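Local coordinates for protein putative alkaline phosphatase (Pseudomonas fluorescens, PDB 4F1V) that binds phosphate with high affinity in the periplasm and probably hands it to a PstSACB-type ABC transporter for import, at residues Thr81-Leu85 / Phe298-Tyr302; Val111-Gly116 / Lys159-Glu163; Gly239-Ala243 / Ser286-Ile290; Arg312-Thr316 / Ser348-Ala352. All coordinates share one frame; numbering follows the deposited sequence.

Contact 1: Thr81-Leu85 / Phe298-Tyr302; sequences TWGKL and FSQCY
Lys84 and Gln300 pass each other at a slant, with OE1 of Gln300 lying 3.8 Å from CB of Lys84. Gln300 arrives as an extended chain, its CG anti to the backbone N (chi1 -174°), and its NE2 turns to the carbonyl oxygens of Ala355 and Ser357. Lys84 bends over its last two torsions and carries NZ away to the carbonyl of Ser263. Their backbones are joined directly: Gln300 N donates to Lys84 O at 2.9 Å, with a C=O...N angle of 173°. A water modelled at two neighbouring positions adds a second link, accepting from Lys84 N and donating to Gln300 OE1. Ser299 OG donates to Cys301 O at 2.7 Å and accepts from another water that also donates to Gly83 O. SG of Cys301, in a disulfide with Cys364, stands 4.1 Å from CA of Gly83, which has positive phi after helix 79-82; a side chain there would run into it. Beyond, Leu85 and Ser299 form an antiparallel non-hydrogen-bonded pair where strand 85-94 begins and strand 291-299 ends, neighbours in one Venus flytrap lobe. One direct hydrogen bond, two water bridges and packing, without an ion pair, make up this largely buried junction.

Contact 2: Val111-Gly116 / Lys159-Glu163; sequences VQELCG and KCNAE
Cys115 and Cys160 are joined by a disulfide, SG to SG 2.1 Å, with a chi3 of -81° that gives it a left-handed twist. The sulfur of Cys115, anti to its carbonyl carbon (chi1 -67°), points at the partner loop, and the bridge ties the middle of helix 111-119 to the first residue beyond helix 147-159, where Cys160 forms the centre of an inverse gamma turn. Packing is close around it. OE1 of Glu163 comes within 3.3 Å of CB of Cys115, while OE2 of the same carboxylate is taken by Arg121 in a salt bridge and by Ser119. On the other flank, CG1 of Val111 meets CB of Lys159 at 3.7 Å, after which the lysine chain bends away and its NZ hydrogen-bonds a sulfate ion, probably from the crystallisation liquor.

The outer side is looser and wetter. Gln112, folded by a bend at chi2 (-53°), turns NE2 to the carbonyl O of Lys159 at 3.2 Å, the acceptor lying in the plane of the amide though the N-H approaches tilted from the carbonyl plane. Its OE1 accepts from a water at 2.8 Å, which also donates to Glu163 OE1 and accepts from Ala162 N. With an alanine at Gln112, the water is likely to lose one partner and the Lys159 carbonyl its side-chain donor. Helix 147-159 opens with the phosphate-pocket residues Gly147 and Thr148, and the disulfide fastens its far end within one lobe of the Venus flytrap fold.

Contact 3: Gly239-Ala243 / Ser286-Ile290; sequences GVSPA and SGYPI
Pro242 lies on the ring of Tyr288 in a proline-aromatic CH-pi contact, which joins two loops in one lobe of the Venus flytrap fold, one following strand 228-229 and the other leading into strand 291-299. CB of Pro242 sits 3.8 Å from the ring centroid and 17° off the normal, and comes to 3.6 Å from CZ. With CG anti to the backbone N (chi1 -176°) the ring is carried toward loop 239-243, and chi2 of 81° turns its face to Pro242. The next residue, Pro289, brings CD over the opposite face, offset toward the rim, and the ring is sandwiched between two prolines. The phenol OH is hydrogen-bonded to the carbonyl of Val95, which fixes the far end of the ring. No hydrogen bond links the two segments, and the fit depends on shape. In the conformer described, one of two modelled, Val240 places CG2 between its backbone N and carbonyl carbon, and that methyl covers the peptide before the tyrosine, 3.6 Å from Gly287 C. It also lies 3.9 Å from CB of Tyr288. At the ring edge, near the ring plane, Val240 O approaches CD1 of Tyr288 to 3.3 Å.

Contact 4: Arg312-Thr316 / Ser348-Ala352; sequences RDFFT and SFLTA
The carbonyl O of Leu350 is gripped by both terminal nitrogens of Arg312, NH1 at 2.9 Å and NH2 at 3.0 Å. The oxygen lies exactly in the guanidinium plane, yet the two donors reach it differently: NH1 comes in the carbonyl plane, on a lone pair, whereas NH2 stands above that plane by 36°. NH1 has a further acceptor in the carbonyl of Ile358. A bend at chi3 (57°) turns the arginine toward these carbonyls, and CD2 of Leu350 lies over one guanidinium face, 3.9 Å from CZ. In this C-terminal part of the PstS-type binding protein, the chain leaving helix 339-349 packs on helix 305-318. Leu350 fits its branched end among Arg312 and, one turn on, Phe315 and Thr316. Its CD1 reaches Thr316 OG1 at 3.6 Å, and CD2 comes to 4.0 Å from Phe315 CB. A methionine in place of Arg312 would probably leave the Leu350 carbonyl without both of its side-chain donors and deprive Ile358 O of one. Deeper in, CE1 of Phe315 meets CB of Phe349 at 4.3 Å, and the ring of Phe349 meets that of Trp268 with their planes at about 55°.

In the fold
The contacts fall into two pairs, one in each lobe. Contacts 1 and 4, with centres 13 Å apart, touch through Phe298 and Phe315, whose rings meet edge-to-face, CD1 of Phe298 lying 3.6 Å from CE2 of Phe315. Contacts 2 and 3 are 16 Å apart between centres and meet where Leu114 packs on Ile290. Centres across the pairs lie 34 to 42 Å apart. Strand 291-299 runs from contact 3 to contact 1, about 24 Å between nearest atoms, beside antiparallel strand 85-94. No contact segment includes a phosphate-pocket residue; the ion is held by others, among them Ser33, Asp63 and Arg142, consistent with a site between the lobes.

Contact 1: Thr81-Leu85 / Phe298-Tyr302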
loop_
_atom_site.group_PDB
_atom_site.type_symbol
_atom_site.label_atom_id
_atom_site.label_comp_id
_atom_site.label_asym_id
_atom_site.label_seq_id
_atom_site.Cartn_x
_atom_site.Cartn_y
_atom_site.Cartn_z
ATOM N N THR A 81 18.066 13.969 -17.617
ATOM C CA THR A 81 17.259 14.237 -18.817
ATOM C C THR A 81 15.757 14.210 -18.587
ATOM O O THR A 81 15.036 14.828 -19.410
ATOM C CB THR A 81 17.612 13.244 -19.982
ATOM O OG1 THR A 81 17.496 11.921 -19.474
ATOM C CG2 THR A 81 19.063 13.534 -20.507
ATOM N N TRP A 82 15.281 13.563 -17.515
ATOM C CA TRP A 82 13.859 13.409 -17.274
ATOM C C TRP A 82 13.347 14.224 -16.074
ATOM O O TRP A 82 12.139 14.357 -15.927
ATOM C CB TRP A 82 13.499 11.895 -17.060
ATOM C CG TRP A 82 13.641 11.077 -18.283
ATOM C CD1 TRP A 82 14.020 11.508 -19.540
ATOM C CD2 TRP A 82 13.472 9.649 -18.363
ATOM N NE1 TRP A 82 14.036 10.422 -20.407
ATOM C CE2 TRP A 82 13.738 9.280 -19.723
ATOM C CE3 TRP A 82 13.127 8.656 -17.424
ATOM C CZ2 TRP A 82 13.630 7.987 -20.147
ATOM C CZ3 TRP A 82 13.011 7.356 -17.856
ATOM C CH2 TRP A 82 13.291 7.004 -19.184
ATOM N N GLY A 83 14.261 14.751 -15.270
ATOM C CA GLY A 83 13.860 15.481 -14.068
ATOM C C GLY A 83 13.772 14.567 -12.839
ATOM O O GLY A 83 13.861 13.328 -12.929
ATOM N N LYS A 84 13.631 15.202 -11.682
ATOM C CA LYS A 84 13.428 14.468 -10.430
ATOM C C LYS A 84 12.139 13.629 -10.459
ATOM O O LYS A 84 11.103 14.109 -10.915
ATOM C CB LYS A 84 13.327 15.494 -9.264
ATOM C CG LYS A 84 14.671 16.057 -8.865
ATOM C CD LYS A 84 14.585 17.182 -7.822
ATOM C CE LYS A 84 14.064 16.760 -6.491
ATOM N NZ LYS A 84 14.727 15.608 -5.880
ATOM N N LEU A 85 12.178 12.436 -9.888
ATOM C CA LEU A 85 10.908 11.769 -9.622
ATOM C C LEU A 85 10.309 12.355 -8.324
ATOM O O LEU A 85 11.013 12.943 -7.472
ATOM C CB LEU A 85 11.035 10.233 -9.547
ATOM C CG LEU A 85 11.848 9.580 -8.404
ATOM C CD1 LEU A 85 11.159 9.575 -7.036
ATOM C CD2 LEU A 85 12.233 8.154 -8.747
ATOM N N PHE A 298 5.545 9.759 -9.710
ATOM C CA PHE A 298 5.419 10.559 -10.930
ATOM C C PHE A 298 6.803 11.163 -11.268
ATOM O O PHE A 298 7.733 11.108 -10.473
ATOM C CB PHE A 298 4.393 11.690 -10.749
ATOM C CG PHE A 298 2.941 11.276 -10.922
ATOM C CD1 PHE A 298 2.241 10.592 -9.930
ATOM C CD2 PHE A 298 2.297 11.534 -12.126
ATOM C CE1 PHE A 298 0.906 10.205 -10.140
ATOM C CE2 PHE A 298 0.993 11.125 -12.331
ATOM C CZ PHE A 298 0.304 10.486 -11.350
ATOM N N SER A 299 6.877 11.784 -12.461
ATOM C CA SER A 299 8.003 12.699 -12.770
ATOM C C SER A 299 7.619 14.124 -12.466
ATOM O O SER A 299 6.466 14.532 -12.672
ATOM C CB SER A 299 8.334 12.534 -14.265
ATOM O OG SER A 299 9.529 13.285 -14.562
ATOM N N GLN A 300 8.620 14.918 -12.060
ATOM C CA GLN A 300 8.400 16.361 -12.002
ATOM C C GLN A 300 8.200 16.952 -13.416
ATOM O O GLN A 300 7.531 17.947 -13.579
ATOM C CB GLN A 300 9.545 17.076 -11.333
ATOM C CG GLN A 300 9.320 18.550 -11.117
ATOM C CD GLN A 300 10.476 19.286 -10.465
ATOM O OE1 GLN A 300 11.462 18.691 -9.994
ATOM N NE2 GLN A 300 10.339 20.596 -10.404
ATOM N N CYS A 301 8.844 16.329 -14.423
ATOM C CA CYS A 301 8.937 16.936 -15.747
ATOM C C CYS A 301 8.537 15.905 -16.828
ATOM O O CYS A 301 8.937 14.715 -16.778
ATOM C CB CYS A 301 10.361 17.422 -16.057
ATOM S SG CYS A 301 11.105 18.487 -14.794
ATOM N N TYR A 302 7.822 16.402 -17.832
ATOM C CA TYR A 302 7.439 15.647 -19.010
ATOM C C TYR A 302 7.820 16.471 -20.238
ATOM O O TYR A 302 7.501 17.661 -20.270
ATOM C CB TYR A 302 5.926 15.287 -19.017
ATOM C CG TYR A 302 5.584 14.345 -17.882
ATOM C CD1 TYR A 302 5.278 14.814 -16.599
ATOM C CD2 TYR A 302 5.579 12.963 -18.075
ATOM C CE1 TYR A 302 5.017 13.962 -15.542
ATOM C CE2 TYR A 302 5.334 12.076 -17.015
ATOM C CZ TYR A 302 5.038 12.575 -15.741
ATOM O OH TYR A 302 4.805 11.769 -14.653
HETATM O O HOH W 1 11.591 11.904 -13.596
HETATM O O HOH W 2 13.351 17.948 -11.915
HETATM O O HOH W 3 13.850 18.073 -11.427
#

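Contact 2: Val111-Gly116 / Lys159-Glu163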
loop_
_atom_site.group_PDB
_atom_site.type_symbol
_atom_site.label_atom_id
_atom_site.label_comp_id
_atom_site.label_asym_id
_atom_site.label_seq_id
_atom_site.Cartn_x
_atom_site.Cartn_y
_atom_site.Cartn_z
ATOM N N VAL A 111 -2.334 -10.043 18.938
ATOM C CA VAL A 111 -1.148 -9.812 18.108
ATOM C C VAL A 111 -0.211 -10.993 18.141
ATOM O O VAL A 111 0.327 -11.432 17.099
ATOM C CB VAL A 111 -0.481 -8.483 18.503
ATOM C CG1 VAL A 111 0.891 -8.336 17.844
ATOM C CG2 VAL A 111 -1.395 -7.318 18.141
ATOM N N GLN A 112 -0.024 -11.603 19.319
ATOM C CA GLN A 112 0.850 -12.761 19.373
ATOM C C GLN A 112 0.314 -13.955 18.619
ATOM O O GLN A 112 1.063 -14.711 18.006
ATOM C CB GLN A 112 1.223 -13.086 20.823
ATOM C CG GLN A 112 2.136 -12.063 21.454
ATOM C CD GLN A 112 3.363 -11.786 20.636
ATOM O OE1 GLN A 112 4.116 -12.718 20.314
ATOM N NE2 GLN A 112 3.579 -10.554 20.213
ATOM N N GLU A 113 -1.044 -14.139 18.618
ATOM C CA GLU A 113 -1.594 -15.204 17.800
ATOM C C GLU A 113 -1.369 -14.920 16.295
ATOM O O GLU A 113 -1.084 -15.835 15.528
ATOM C CB GLU A 113 -3.108 -15.374 18.035
ATOM C CG GLU A 113 -3.408 -16.116 19.358
ATOM C CD GLU A 113 -4.895 -16.063 19.755
ATOM O OE1 GLU A 113 -5.293 -16.906 20.601
ATOM O OE2 GLU A 113 -5.613 -15.153 19.251
ATOM N N LEU A 114 -1.566 -13.693 15.841
ATOM C CA LEU A 114 -1.286 -13.320 14.469
ATOM C C LEU A 114 0.171 -13.694 14.107
ATOM O O LEU A 114 0.437 -14.316 13.074
ATOM C CB LEU A 114 -1.532 -11.823 14.283
ATOM C CG LEU A 114 -1.210 -11.273 12.871
ATOM C CD1 LEU A 114 -2.330 -11.484 11.900
ATOM C CD2 LEU A 114 -0.892 -9.779 12.949
ATOM N N CYS A 115 1.090 -13.276 14.968
ATOM C CA CYS A 115 2.505 -13.634 14.768
ATOM C C CYS A 115 2.689 -15.162 14.612
ATOM O O CYS A 115 3.415 -15.581 13.725
ATOM C CB CYS A 115 3.304 -13.138 15.957
ATOM S SG CYS A 115 3.391 -11.311 16.076
ATOM N N GLY A 116 2.052 -15.902 15.491
ATOM C CA GLY A 116 2.183 -17.362 15.453
ATOM C C GLY A 116 1.565 -17.990 14.250
ATOM O O GLY A 116 2.091 -18.981 13.733
ATOM N N LYS A 159 6.357 -6.256 15.921
ATOM C CA LYS A 159 5.566 -6.829 16.995
ATOM C C LYS A 159 5.894 -8.234 17.382
ATOM O O LYS A 159 5.589 -8.721 18.469
ATOM C CB LYS A 159 4.046 -6.746 16.633
ATOM C CG LYS A 159 3.514 -5.316 16.543
ATOM C CD LYS A 159 3.472 -4.561 17.846
ATOM C CE LYS A 159 2.942 -3.193 17.710
ATOM N NZ LYS A 159 2.756 -2.567 19.052
ATOM N N CYS A 160 6.453 -9.014 16.451
ATOM C CA CYS A 160 6.578 -10.482 16.606
ATOM C C CYS A 160 7.955 -10.816 17.175
ATOM O O CYS A 160 8.857 -11.273 16.468
ATOM C CB CYS A 160 6.327 -11.180 15.318
ATOM S SG CYS A 160 4.718 -10.862 14.571
ATOM N N ASN A 161 8.126 -10.568 18.490
ATOM C CA ASN A 161 9.434 -10.749 19.165
ATOM C C ASN A 161 9.633 -12.083 19.831
ATOM O O ASN A 161 10.659 -12.314 20.456
ATOM C CB ASN A 161 9.596 -9.640 20.193
ATOM C CG ASN A 161 8.650 -9.818 21.382
ATOM O OD1 ASN A 161 7.498 -10.247 21.255
ATOM N ND2 ASN A 161 9.180 -9.615 22.535
ATOM N N ALA A 162 8.654 -12.982 19.747
ATOM C CA ALA A 162 8.620 -14.163 20.560
ATOM C C ALA A 162 8.483 -15.437 19.679
ATOM O O ALA A 162 8.018 -16.470 20.156
ATOM C CB ALA A 162 7.520 -14.126 21.612
ATOM N N GLU A 163 8.997 -15.386 18.439
ATOM C CA GLU A 163 9.002 -16.516 17.551
ATOM C C GLU A 163 10.404 -17.179 17.603
ATOM O O GLU A 163 11.351 -16.606 18.099
ATOM C CB GLU A 163 8.668 -16.078 16.108
ATOM C CG GLU A 163 7.364 -15.336 15.994
ATOM C CD GLU A 163 6.160 -16.116 16.567
ATOM O OE1 GLU A 163 5.302 -15.458 17.229
ATOM O OE2 GLU A 163 6.064 -17.326 16.316
HETATM O O HOH W 4 6.103 -13.078 18.407
#

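Contact 3: Gly239-Ala243 / Ser286-Ile290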
loop_
_atom_site.group_PDB
_atom_site.type_symbol
_atom_site.label_atom_id
_atom_site.label_comp_id
_atom_site.label_asym_id
_atom_site.label_seq_id
_atom_site.Cartn_x
_atom_site.Cartn_y
_atom_site.Cartn_z
ATOM N N GLY A 239 -10.429 -7.359 20.349
ATOM C CA GLY A 239 -9.855 -6.651 19.211
ATOM C C GLY A 239 -10.928 -5.932 18.403
ATOM O O GLY A 239 -12.097 -5.956 18.775
ATOM N N VAL A 240 -10.583 -5.279 17.303
ATOM C CA VAL A 240 -11.567 -4.593 16.459
ATOM C C VAL A 240 -11.204 -4.992 15.010
ATOM O O VAL A 240 -10.203 -5.610 14.675
ATOM C CB VAL A 240 -11.582 -3.033 16.657
ATOM C CG1 VAL A 240 -11.788 -2.693 18.152
ATOM C CG2 VAL A 240 -10.206 -2.483 16.147
ATOM N N SER A 241 -12.123 -4.496 14.183
ATOM C CA SER A 241 -12.075 -4.795 12.748
ATOM C C SER A 241 -11.157 -3.836 11.953
ATOM O O SER A 241 -10.843 -2.742 12.431
ATOM C CB SER A 241 -13.473 -4.699 12.126
ATOM O OG SER A 241 -13.738 -3.314 11.925
ATOM N N PRO A 242 -10.804 -4.194 10.712
ATOM C CA PRO A 242 -9.943 -3.340 9.877
ATOM C C PRO A 242 -10.718 -2.323 9.063
ATOM O O PRO A 242 -10.199 -1.757 8.086
ATOM C CB PRO A 242 -9.258 -4.365 8.962
ATOM C CG PRO A 242 -10.308 -5.444 8.757
ATOM C CD PRO A 242 -10.939 -5.578 10.157
ATOM N N ALA A 243 -11.954 -2.026 9.450
ATOM C CA ALA A 243 -12.690 -0.919 8.827
ATOM C C ALA A 243 -11.858 0.351 8.854
ATOM O O ALA A 243 -11.132 0.614 9.815
ATOM C CB ALA A 243 -13.997 -0.728 9.525
ATOM N N SER A 286 -4.648 2.316 20.176
ATOM C CA SER A 286 -6.071 2.256 20.084
ATOM C C SER A 286 -6.485 1.935 18.665
ATOM O O SER A 286 -5.693 2.082 17.744
ATOM C CB SER A 286 -6.622 3.585 20.562
ATOM O OG SER A 286 -6.167 4.661 19.728
ATOM N N GLY A 287 -7.758 1.596 18.483
ATOM C CA GLY A 287 -8.244 1.231 17.181
ATOM C C GLY A 287 -7.558 -0.036 16.632
ATOM O O GLY A 287 -7.075 -0.872 17.376
ATOM N N TYR A 288 -7.620 -0.154 15.303
ATOM C CA TYR A 288 -7.060 -1.325 14.638
ATOM C C TYR A 288 -5.547 -1.108 14.395
ATOM O O TYR A 288 -5.155 -0.018 13.947
ATOM C CB TYR A 288 -7.772 -1.522 13.300
ATOM C CG TYR A 288 -7.327 -2.765 12.576
ATOM C CD1 TYR A 288 -7.863 -4.009 12.927
ATOM C CD2 TYR A 288 -6.383 -2.723 11.537
ATOM C CE1 TYR A 288 -7.484 -5.177 12.261
ATOM C CE2 TYR A 288 -5.997 -3.876 10.863
ATOM C CZ TYR A 288 -6.542 -5.120 11.217
ATOM O OH TYR A 288 -6.244 -6.270 10.556
ATOM N N PRO A 289 -4.705 -2.091 14.653
ATOM C CA PRO A 289 -3.261 -1.790 14.751
ATOM C C PRO A 289 -2.486 -1.829 13.443
ATOM O O PRO A 289 -1.374 -1.319 13.394
ATOM C CB PRO A 289 -2.746 -2.835 15.740
ATOM C CG PRO A 289 -3.677 -3.997 15.576
ATOM C CD PRO A 289 -5.022 -3.385 15.368
ATOM N N ILE A 290 -2.974 -2.553 12.389
ATOM C CA ILE A 290 -2.169 -2.771 11.200
ATOM C C ILE A 290 -2.547 -1.812 10.110
ATOM O O ILE A 290 -3.694 -1.865 9.574
ATOM C CB ILE A 290 -2.258 -4.218 10.647
ATOM C CG1 ILE A 290 -2.347 -5.284 11.768
ATOM C CG2 ILE A 290 -1.053 -4.483 9.747
ATOM C CD1 ILE A 290 -2.490 -6.693 11.246
#

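Contact 4: Arg312-Thr316 / Ser348-Ala352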
loop_
_atom_site.group_PDB
_atom_site.type_symbol
_atom_site.label_atom_id
_atom_site.label_comp_id
_atom_site.label_asym_id
_atom_site.label_seq_id
_atom_site.Cartn_x
_atom_site.Cartn_y
_atom_site.Cartn_z
ATOM N N ARG A 312 -0.534 17.734 -13.841
ATOM C CA ARG A 312 -0.879 18.767 -12.849
ATOM C C ARG A 312 -2.367 18.707 -12.517
ATOM O O ARG A 312 -2.745 18.831 -11.332
ATOM C CB ARG A 312 -0.503 20.188 -13.370
ATOM C CG ARG A 312 0.987 20.429 -13.441
ATOM C CD ARG A 312 1.352 21.803 -13.945
ATOM N NE ARG A 312 0.753 22.849 -13.134
ATOM C CZ ARG A 312 1.178 23.260 -11.950
ATOM N NH1 ARG A 312 2.349 22.772 -11.429
ATOM N NH2 ARG A 312 0.503 24.143 -11.207
ATOM N N ASP A 313 -3.246 18.588 -13.504
ATOM C CA ASP A 313 -4.669 18.588 -13.249
ATOM C C ASP A 313 -5.086 17.402 -12.381
ATOM O O ASP A 313 -6.013 17.527 -11.550
ATOM C CB ASP A 313 -5.428 18.595 -14.572
ATOM C CG ASP A 313 -5.289 19.906 -15.376
ATOM O OD1 ASP A 313 -4.881 20.918 -14.753
ATOM O OD2 ASP A 313 -5.636 19.889 -16.567
ATOM N N PHE A 314 -4.432 16.253 -12.520
ATOM C CA PHE A 314 -4.702 15.135 -11.611
ATOM C C PHE A 314 -4.311 15.457 -10.173
ATOM O O PHE A 314 -5.083 15.224 -9.222
ATOM C CB PHE A 314 -3.990 13.869 -12.072
ATOM C CG PHE A 314 -4.093 12.736 -11.063
ATOM C CD1 PHE A 314 -5.346 12.209 -10.726
ATOM C CD2 PHE A 314 -2.964 12.238 -10.425
ATOM C CE1 PHE A 314 -5.428 11.214 -9.741
ATOM C CE2 PHE A 314 -3.060 11.292 -9.425
ATOM C CZ PHE A 314 -4.312 10.786 -9.065
ATOM N N PHE A 315 -3.117 16.026 -9.950
ATOM C CA PHE A 315 -2.733 16.418 -8.625
ATOM C C PHE A 315 -3.710 17.449 -8.035
ATOM O O PHE A 315 -4.014 17.409 -6.834
ATOM C CB PHE A 315 -1.284 16.965 -8.596
ATOM C CG PHE A 315 -0.224 15.879 -8.446
ATOM C CD1 PHE A 315 0.556 15.808 -7.262
ATOM C CD2 PHE A 315 0.041 14.945 -9.433
ATOM C CE1 PHE A 315 1.504 14.866 -7.096
ATOM C CE2 PHE A 315 0.974 13.942 -9.249
ATOM C CZ PHE A 315 1.714 13.913 -8.092
ATOM N N THR A 316 -4.188 18.385 -8.865
ATOM C CA THR A 316 -5.130 19.414 -8.422
ATOM C C THR A 316 -6.404 18.760 -7.867
ATOM O O THR A 316 -6.989 19.258 -6.904
ATOM C CB THR A 316 -5.432 20.351 -9.577
ATOM O OG1 THR A 316 -4.225 21.088 -9.828
ATOM C CG2 THR A 316 -6.528 21.336 -9.273
ATOM N N SER A 348 4.499 21.887 -2.523
ATOM C CA SER A 348 5.734 21.417 -3.174
ATOM C C SER A 348 5.554 21.105 -4.665
ATOM O O SER A 348 6.386 21.493 -5.498
ATOM C CB SER A 348 6.321 20.177 -2.462
ATOM O OG SER A 348 6.870 20.495 -1.203
ATOM N N PHE A 349 4.507 20.349 -5.004
ATOM C CA PHE A 349 4.415 19.721 -6.309
ATOM C C PHE A 349 3.507 20.446 -7.290
ATOM O O PHE A 349 3.588 20.159 -8.499
ATOM C CB PHE A 349 4.066 18.215 -6.175
ATOM C CG PHE A 349 5.091 17.513 -5.345
ATOM C CD1 PHE A 349 4.778 16.889 -4.137
ATOM C CD2 PHE A 349 6.453 17.464 -5.734
ATOM C CE1 PHE A 349 5.707 16.321 -3.343
ATOM C CE2 PHE A 349 7.398 16.873 -4.928
ATOM C CZ PHE A 349 7.023 16.255 -3.731
ATOM N N LEU A 350 2.683 21.370 -6.834
ATOM C CA LEU A 350 1.852 22.172 -7.730
ATOM C C LEU A 350 2.274 23.642 -7.800
ATOM O O LEU A 350 2.416 24.209 -8.882
ATOM C CB LEU A 350 0.368 22.108 -7.413
ATOM C CG LEU A 350 -0.315 20.825 -7.839
ATOM C CD1 LEU A 350 -1.724 20.754 -7.238
ATOM C CD2 LEU A 350 -0.383 20.746 -9.350
ATOM N N THR A 351 2.431 24.291 -6.644
ATOM C CA THR A 351 2.674 25.736 -6.618
ATOM C C THR A 351 3.909 26.084 -7.467
ATOM O O THR A 351 4.992 25.603 -7.236
ATOM C CB THR A 351 2.787 26.214 -5.175
ATOM O OG1 THR A 351 1.550 25.845 -4.511
ATOM C CG2 THR A 351 3.021 27.681 -5.083
ATOM N N ALA A 352 3.679 26.963 -8.485
ATOM C CA ALA A 352 4.641 27.087 -9.559
ATOM C C ALA A 352 6.058 27.465 -9.121
ATOM O O ALA A 352 7.033 26.937 -9.660
ATOM C CB ALA A 352 4.142 28.016 -10.652
#